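Local coordinates for protein glycoside Hydrolase (Bacteroides uniformis, PDB 5T99) that probably hydrolyses terminal beta-galactosidic bonds in agarose-derived sugars as a family 2 glycoside hydrolase, and binds D-galacto-isofagomine in its ligand pocket, at residues W530-P534 and D535-H539; A589-L592 and C593-K597; K649-K652 and G653-T657. All coordinates share one frame; numbering follows the deposited sequence.

Contact 1 of 3, residues W530-P534 and D535-H539. With GIF (D-galacto-isofagomine), chain C.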
loop_
_atom_site.group_PDB
_atom_site.type_symbol
_atom_site.label_atom_id
_atom_site.label_comp_id
_atom_site.label_asym_id
_atom_site.label_seq_id
_atom_site.Cartn_x
_atom_site.Cartn_y
_atom_site.Cartn_z
ATOM N N TRP A 530 5.768 -24.099 -0.559
ATOM C CA TRP A 530 5.629 -23.566 -1.928
ATOM C C TRP A 530 6.653 -22.471 -2.250
ATOM O O TRP A 530 6.698 -21.979 -3.380
ATOM C CB TRP A 530 4.216 -22.997 -2.132
ATOM C CG TRP A 530 3.833 -21.979 -1.094
ATOM C CD1 TRP A 530 4.057 -20.622 -1.134
ATOM C CD2 TRP A 530 3.188 -22.241 0.164
ATOM N NE1 TRP A 530 3.578 -20.029 0.015
ATOM C CE2 TRP A 530 3.040 -20.995 0.827
ATOM C CE3 TRP A 530 2.713 -23.413 0.791
ATOM C CZ2 TRP A 530 2.428 -20.881 2.087
ATOM C CZ3 TRP A 530 2.119 -23.306 2.056
ATOM C CH2 TRP A 530 1.983 -22.043 2.690
ATOM N N ALA A 531 7.457 -22.079 -1.266
ATOM C CA ALA A 531 8.358 -20.963 -1.425
ATOM C C ALA A 531 9.608 -21.355 -2.191
ATOM O O ALA A 531 9.879 -22.535 -2.419
ATOM C CB ALA A 531 8.724 -20.376 -0.071
ATOM N N TYR A 532 10.355 -20.339 -2.599
ATOM C CA TYR A 532 11.625 -20.524 -3.288
ATOM C C TYR A 532 12.369 -19.194 -3.308
ATOM O O TYR A 532 11.735 -18.141 -3.217
ATOM C CB TYR A 532 11.405 -21.034 -4.723
ATOM C CG TYR A 532 10.346 -20.274 -5.493
ATOM C CD1 TYR A 532 10.677 -19.136 -6.223
ATOM C CD2 TYR A 532 9.017 -20.684 -5.486
ATOM C CE1 TYR A 532 9.720 -18.430 -6.926
ATOM C CE2 TYR A 532 8.043 -19.981 -6.192
ATOM C CZ TYR A 532 8.405 -18.846 -6.911
ATOM O OH TYR A 532 7.473 -18.117 -7.612
ATOM N N PRO A 533 13.709 -19.224 -3.435
ATOM C CA PRO A 533 14.446 -17.955 -3.419
ATOM C C PRO A 533 14.162 -17.108 -4.662
ATOM O O PRO A 533 13.776 -17.654 -5.680
ATOM C CB PRO A 533 15.924 -18.387 -3.395
ATOM C CG PRO A 533 15.921 -19.851 -3.140
ATOM C CD PRO A 533 14.608 -20.370 -3.646
ATOM N N PRO A 534 14.368 -15.782 -4.581
ATOM C CA PRO A 534 14.169 -14.893 -5.738
ATOM C C PRO A 534 14.897 -15.319 -7.021
ATOM O O PRO A 534 14.387 -15.078 -8.129
ATOM C CB PRO A 534 14.710 -13.549 -5.239
ATOM C CG PRO A 534 14.477 -13.580 -3.771
ATOM C CD PRO A 534 14.672 -15.016 -3.354
ATOM N N ASP A 535 16.064 -15.944 -6.858
ATOM C CA ASP A 535 16.902 -16.407 -7.982
ATOM C C ASP A 535 16.107 -17.326 -8.931
ATOM O O ASP A 535 16.293 -17.279 -10.150
ATOM C CB ASP A 535 18.156 -17.179 -7.488
ATOM C CG ASP A 535 18.859 -16.515 -6.294
ATOM O OD1 ASP A 535 20.110 -16.389 -6.294
ATOM O OD2 ASP A 535 18.158 -16.145 -5.331
ATOM N N ILE A 536 15.243 -18.163 -8.349
ATOM C CA ILE A 536 14.403 -19.102 -9.103
ATOM C C ILE A 536 13.385 -18.353 -9.974
ATOM O O ILE A 536 13.187 -18.718 -11.139
ATOM C CB ILE A 536 13.683 -20.108 -8.152
ATOM C CG1 ILE A 536 14.690 -21.069 -7.504
ATOM C CG2 ILE A 536 12.582 -20.895 -8.864
ATOM C CD1 ILE A 536 15.312 -22.077 -8.458
ATOM N N GLU A 537 12.746 -17.316 -9.429
ATOM C CA GLU A 537 11.804 -16.524 -10.236
ATOM C C GLU A 537 12.533 -15.793 -11.374
ATOM O O GLU A 537 12.086 -15.843 -12.527
ATOM C CB GLU A 537 11.013 -15.530 -9.389
ATOM C CG GLU A 537 9.792 -14.942 -10.100
ATOM C CD GLU A 537 8.732 -15.962 -10.473
ATOM O OE1 GLU A 537 8.501 -16.917 -9.691
ATOM O OE2 GLU A 537 8.117 -15.791 -11.540
ATOM N N PHE A 538 13.660 -15.150 -11.053
ATOM C CA PHE A 538 14.467 -14.453 -12.068
ATOM C C PHE A 538 14.800 -15.380 -13.230
ATOM O O PHE A 538 14.651 -15.003 -14.396
ATOM C CB PHE A 538 15.786 -13.889 -11.497
ATOM C CG PHE A 538 15.611 -12.915 -10.360
ATOM C CD1 PHE A 538 14.401 -12.238 -10.137
ATOM C CD2 PHE A 538 16.675 -12.660 -9.519
ATOM C CE1 PHE A 538 14.263 -11.364 -9.082
ATOM C CE2 PHE A 538 16.546 -11.772 -8.458
ATOM C CZ PHE A 538 15.343 -11.123 -8.238
ATOM N N HIS A 539 15.245 -16.589 -12.887
ATOM C CA HIS A 539 15.589 -17.597 -13.871
ATOM C C HIS A 539 14.411 -17.908 -14.793
ATOM O O HIS A 539 14.546 -17.838 -16.018
ATOM C CB HIS A 539 16.064 -18.875 -13.175
ATOM C CG HIS A 539 16.522 -19.929 -14.126
ATOM N ND1 HIS A 539 15.840 -21.113 -14.312
ATOM C CD2 HIS A 539 17.569 -19.958 -14.979
ATOM C CE1 HIS A 539 16.465 -21.839 -15.218
ATOM N NE2 HIS A 539 17.514 -21.158 -15.645
HETATM C C GIF C . -1.474 -15.695 -0.131
HETATM N N GIF C . -0.473 -16.611 -0.657
HETATM O O GIF C . 3.163 -17.513 1.655
HETATM C C1 GIF C . -0.827 -14.704 0.815
HETATM O O1 GIF C . -0.771 -16.200 2.695
HETATM C C2 GIF C . 0.054 -15.404 1.846
HETATM O O2 GIF C . -1.845 -13.963 1.485
HETATM C C3 GIF C . 1.108 -16.284 1.182
HETATM C C4 GIF C . 0.451 -17.285 0.238
HETATM C C5 GIF C . 1.947 -17.017 2.231
#
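Tyr532 and Glu537 meet through a short hydrogen bond, the phenol OH of Tyr532 giving its proton to Glu537 OE1 over 2.6 Å and reaching that oxygen nearly along its C-O axis. OE1 lies at the edge of the tyrosine ring, near its plane, with the carboxylate and ring planes 36° apart. Glu537 arrives there because its chain is bent at chi2 (63°), which folds the acid back toward the residues before the helix. At the start of 530-534, Trp530 points its indole N-H into the ligand pocket: Trp530 NE1 donates to hydroxyl O of D-galacto-isofagomine at 3.0 Å, a somewhat bent bond although that oxygen lies in the plane of the ring, at its edge. Tyr532 also touches Ile536, whose CG2 lies 3.7 Å from ring atom CD1 of Tyr532, at a slant to the ring.

These contacts lie where a loop of the TIM-barrel domain passes into helix 534-543, which leads to barrel strand 549-552. The first turn is bonded by Ile536 N to Pro533 O, bent and well above the carbonyl plane, and by Phe538 N to Pro534 O, nearly straight at 174° and 3.0 Å long. Pro534 O also lies over one face of the Phe538 ring, displaced toward the rim and 3.3 Å from CG of Phe538. Pro534 CB meets the far end of that ring, 3.9 Å from CZ of Phe538.

Further out, Glu494, His349, Ser497 and Arg161 bond the inhibitor as well. Glu537 OE2 accepts from Tyr478 and Gln541, so both oxygens of this buried acid are engaged. Tyr675 and Tyr603 pack round the phenylalanine, while Asp535 turns to Ser673 and Arg676.

Contact 2 of 3, residues A589-L592 and C593-K597; sequences AVDL and CGLPK
Asp591 folds its carboxylate back over the tight hairpin-like turn it begins, a type I beta turn from Asp591 to Gly594 flanked by a single beta bridge between Val590 and Pro596. The side chain stands with CG between its own backbone N and carbonyl carbon (chi1 83°), which brings OD1 over the turn. Two backbone N-H groups grip that one oxygen from opposite faces of its plane: Leu595 N, 2.9 Å from Asp591 OD1 and nearly straight, and Cys593 N, also 2.9 Å from Asp591 OD1 but more bent. The bond from Cys593, two residues on, closes an Asx turn inside the beta turn. OD2 is paired with Arg502, a salt bridge that probably helps to fix the rotation of the carboxylate and to stabilise its charge.

The backbone closes round this acid through Gly594 N to Asp591 O and through Asp591 N to Leu595 O, the latter almost linear at 2.9 Å. Gly594 has phi 90° and psi 20°, where a CB would press on the carbonyl oxygen of Cys593. Leu595 runs alongside Asp591 in the same direction, its CB 3.5 Å from Asp591 OD2, and Met787 and Met789 of strand 787-793 pack against the leucine. In Val590 the CG1 branch does the touching, lying 3.4 Å from Gly594 C.

The backbone N-H of Lys597 donates to Ala589 O. With CG anti to the carbonyl carbon and the chain extended beyond it, the lysine runs back past Asp591; NZ forms a salt bridge with Asp557 and hydrogen bonds to the carbonyl oxygens of Gly588 and Ser500, and Lys597 CE passes 3.9 Å from Asp591 CA.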
loop_
_atom_site.group_PDB
_atom_site.type_symbol
_atom_site.label_atom_id
_atom_site.label_comp_id
_atom_site.label_asym_id
_atom_site.label_seq_id
_atom_site.Cartn_x
_atom_site.Cartn_y
_atom_site.Cartn_z
ATOM N N ALA A 589 10.907 -8.107 1.810
ATOM C CA ALA A 589 12.261 -7.718 1.419
ATOM C C ALA A 589 12.787 -6.591 2.322
ATOM O O ALA A 589 13.998 -6.460 2.530
ATOM C CB ALA A 589 12.277 -7.284 -0.034
ATOM N N VAL A 590 11.863 -5.782 2.832
ATOM C CA VAL A 590 12.144 -4.709 3.771
ATOM C C VAL A 590 11.370 -5.065 5.032
ATOM O O VAL A 590 10.255 -5.583 4.939
ATOM C CB VAL A 590 11.690 -3.348 3.186
ATOM C CG1 VAL A 590 11.883 -2.205 4.170
ATOM C CG2 VAL A 590 12.454 -3.044 1.895
ATOM N N ASP A 591 11.955 -4.806 6.204
ATOM C CA ASP A 591 11.324 -5.178 7.484
ATOM C C ASP A 591 10.163 -4.249 7.834
ATOM O O ASP A 591 9.936 -3.235 7.165
ATOM C CB ASP A 591 12.370 -5.297 8.625
ATOM C CG ASP A 591 12.738 -3.949 9.289
ATOM O OD1 ASP A 591 12.111 -2.891 9.046
ATOM O OD2 ASP A 591 13.679 -3.964 10.099
ATOM N N LEU A 592 9.448 -4.588 8.899
ATOM C CA LEU A 592 8.208 -3.894 9.280
ATOM C C LEU A 592 8.359 -2.403 9.618
ATOM O O LEU A 592 7.380 -1.650 9.529
ATOM C CB LEU A 592 7.590 -4.619 10.471
ATOM C CG LEU A 592 6.160 -4.331 10.909
ATOM C CD1 LEU A 592 5.183 -4.788 9.835
ATOM C CD2 LEU A 592 5.893 -5.038 12.234
ATOM N N CYS A 593 9.556 -1.970 10.019
ATOM C CA CYS A 593 9.796 -0.545 10.321
ATOM C C CYS A 593 10.508 0.193 9.164
ATOM O O CYS A 593 10.899 1.352 9.303
ATOM C CB CYS A 593 10.542 -0.385 11.664
ATOM S SG CYS A 593 12.279 -0.890 11.657
ATOM N N GLY A 594 10.646 -0.473 8.021
ATOM C CA GLY A 594 11.187 0.135 6.818
ATOM C C GLY A 594 12.689 0.026 6.646
ATOM O O GLY A 594 13.264 0.796 5.875
ATOM N N LEU A 595 13.328 -0.927 7.332
ATOM C CA LEU A 595 14.765 -1.163 7.155
ATOM C C LEU A 595 15.001 -2.314 6.184
ATOM O O LEU A 595 14.429 -3.393 6.355
ATOM C CB LEU A 595 15.463 -1.416 8.496
ATOM C CG LEU A 595 15.488 -0.191 9.416
ATOM C CD1 LEU A 595 15.885 -0.589 10.827
ATOM C CD2 LEU A 595 16.412 0.895 8.874
ATOM N N PRO A 596 15.827 -2.083 5.143
ATOM C CA PRO A 596 16.001 -3.133 4.139
ATOM C C PRO A 596 16.762 -4.338 4.702
ATOM O O PRO A 596 17.738 -4.166 5.447
ATOM C CB PRO A 596 16.814 -2.434 3.036
ATOM C CG PRO A 596 17.577 -1.366 3.743
ATOM C CD PRO A 596 16.699 -0.920 4.883
ATOM N N LYS A 597 16.299 -5.538 4.361
ATOM C CA LYS A 597 17.049 -6.760 4.628
ATOM C C LYS A 597 17.993 -6.929 3.460
ATOM O O LYS A 597 17.941 -6.146 2.501
ATOM C CB LYS A 597 16.117 -7.958 4.722
ATOM C CG LYS A 597 15.034 -7.840 5.783
ATOM C CD LYS A 597 14.032 -8.982 5.674
ATOM C CE LYS A 597 12.796 -8.716 6.531
ATOM N NZ LYS A 597 11.682 -9.687 6.333
#

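Contact 3 of 3, residues K649-K652 and G653-T657; sequences KRVK and GRDLT
Val651 O takes two backbone N-H groups, from Arg654 and Asp655, as Gly653 turns the chain back. The glycine has phi 88° and psi 3°, where a CB would strike Lys652 O, only 2.5 Å away. Arg654 N lies 3.3 Å from Val651 O, the longer and more bent of the two bonds, coming from above the carbonyl plane. The arginine side chain then returns over Val651, bringing Arg654 NH1 to 3.5 Å from Val651 CG2 at a slant to the guanidinium plane.

Asp655 N follows with the straighter bond, 3.0 Å from Val651 O and almost in line with the C=O. This surface turn leaves the end of strand 645-651, an outermost strand of a four-stranded antiparallel sheet in the DUF4982 region, and leads to strand 657-660. Asp655 CG stands anti to its carbonyl carbon (chi1 -58°), which carries OD2 back to Val651: Asp655 OD2 accepts from Val651 N at 2.9 Å through its anti lone pair. Asp655 OD2 is also in a salt bridge with Arg654 NH1 at 3.1 Å. Replacing Asp655 by an alanine would probably leave Val651 N and the Arg654 guanidinium without their shared acceptor and set the Arg654 side chain free to turn. Asp655 CB meets Arg650 CG at 3.5 Å, the two side chains crossing at about a right angle, and Arg650 goes on to a cation-pi contact with Trp679.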
loop_
_atom_site.group_PDB
_atom_site.type_symbol
_atom_site.label_atom_id
_atom_site.label_comp_id
_atom_site.label_asym_id
_atom_site.label_seq_id
_atom_site.Cartn_x
_atom_site.Cartn_y
_atom_site.Cartn_z
ATOM N N LYS A 649 38.538 -12.144 -8.002
ATOM C CA LYS A 649 37.444 -11.599 -8.794
ATOM C C LYS A 649 36.361 -12.664 -8.920
ATOM O O LYS A 649 36.655 -13.859 -8.885
ATOM C CB LYS A 649 37.934 -11.220 -10.202
ATOM C CG LYS A 649 38.608 -9.850 -10.315
ATOM C CD LYS A 649 39.569 -9.710 -11.503
ATOM C CE LYS A 649 39.144 -10.489 -12.753
ATOM N NZ LYS A 649 39.933 -10.098 -13.956
ATOM N N ARG A 650 35.115 -12.221 -9.062
ATOM C CA ARG A 650 34.024 -13.094 -9.491
ATOM C C ARG A 650 33.095 -12.382 -10.477
ATOM O O ARG A 650 32.528 -11.327 -10.173
ATOM C CB ARG A 650 33.272 -13.651 -8.284
ATOM C CG ARG A 650 33.757 -15.042 -7.880
ATOM C CD ARG A 650 33.916 -15.149 -6.391
ATOM N NE ARG A 650 34.628 -16.354 -5.944
ATOM C CZ ARG A 650 35.951 -16.529 -5.992
ATOM N NH1 ARG A 650 36.477 -17.646 -5.517
ATOM N NH2 ARG A 650 36.758 -15.613 -6.521
ATOM N N VAL A 651 32.969 -12.968 -11.668
ATOM C CA VAL A 651 32.204 -12.376 -12.762
ATOM C C VAL A 651 30.759 -12.871 -12.671
ATOM O O VAL A 651 30.520 -14.076 -12.558
ATOM C CB VAL A 651 32.828 -12.744 -14.122
ATOM C CG1 VAL A 651 32.025 -12.151 -15.281
ATOM C CG2 VAL A 651 34.284 -12.289 -14.173
ATOM N N LYS A 652 29.803 -11.944 -12.706
ATOM C CA LYS A 652 28.383 -12.308 -12.652
ATOM C C LYS A 652 27.977 -13.018 -13.941
ATOM O O LYS A 652 28.335 -12.570 -15.029
ATOM C CB LYS A 652 27.507 -11.081 -12.433
ATOM C CG LYS A 652 26.122 -11.430 -11.942
ATOM C CD LYS A 652 25.359 -10.187 -11.543
ATOM C CE LYS A 652 23.939 -10.514 -11.142
ATOM N NZ LYS A 652 23.177 -9.254 -10.970
ATOM N N GLY A 653 27.255 -14.132 -13.809
ATOM C CA GLY A 653 26.890 -14.975 -14.963
ATOM C C GLY A 653 27.907 -16.044 -15.322
ATOM O O GLY A 653 27.718 -16.772 -16.285
ATOM N N ARG A 654 28.974 -16.143 -14.535
ATOM C CA ARG A 654 30.101 -17.028 -14.833
ATOM C C ARG A 654 30.515 -17.787 -13.573
ATOM O O ARG A 654 30.526 -19.012 -13.561
ATOM C CB ARG A 654 31.247 -16.195 -15.390
ATOM C CG ARG A 654 32.426 -16.977 -15.947
ATOM C CD ARG A 654 33.294 -16.054 -16.800
ATOM N NE ARG A 654 34.724 -16.374 -16.762
ATOM C CZ ARG A 654 35.546 -16.172 -15.722
ATOM N NH1 ARG A 654 35.109 -15.673 -14.564
ATOM N NH2 ARG A 654 36.832 -16.498 -15.835
ATOM N N ASP A 655 30.825 -17.054 -12.513
ATOM C CA ASP A 655 31.093 -17.633 -11.206
ATOM C C ASP A 655 29.785 -17.708 -10.407
ATOM O O ASP A 655 29.374 -16.759 -9.728
ATOM C CB ASP A 655 32.176 -16.824 -10.499
ATOM C CG ASP A 655 33.471 -16.773 -11.304
ATOM O OD1 ASP A 655 34.028 -17.854 -11.584
ATOM O OD2 ASP A 655 33.914 -15.670 -11.684
ATOM N N LEU A 656 29.148 -18.870 -10.510
ATOM C CA LEU A 656 27.798 -19.096 -10.019
ATOM C C LEU A 656 27.863 -19.455 -8.554
ATOM O O LEU A 656 28.887 -19.951 -8.092
ATOM C CB LEU A 656 27.132 -20.218 -10.821
ATOM C CG LEU A 656 27.178 -20.037 -12.348
ATOM C CD1 LEU A 656 26.614 -21.259 -13.068
ATOM C CD2 LEU A 656 26.459 -18.756 -12.766
ATOM N N THR A 657 26.786 -19.173 -7.824
ATOM C CA THR A 657 26.683 -19.501 -6.403
ATOM C C THR A 657 25.641 -20.600 -6.230
ATOM O O THR A 657 24.484 -20.432 -6.631
ATOM C CB THR A 657 26.265 -18.279 -5.565
ATOM O OG1 THR A 657 27.191 -17.203 -5.780
ATOM C CG2 THR A 657 26.208 -18.624 -4.071
#

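How the contacts relate
From the N terminus the three contacts come in series, with no nesting or crossing, and each joins segments adjacent in the chain. Contact 1 lies where the loop after strand 490-495 passes into helix 534-543. Contact 2 then closes a turn between strand 549-552 and helix 598-607, and contact 3 one between strands 645-651 and 657-660. None touches another: contacts 1 and 2 approach to about 8 Å between nearest atoms, and contacts 1 and 3 to about 6 Å. Outside residues relate them. Helix 598-607 packs on both 530-539 and 589-597, while Arg676 and Ser673 bond Asp535 and also Thr657, tying the barrel to the DUF4982 region.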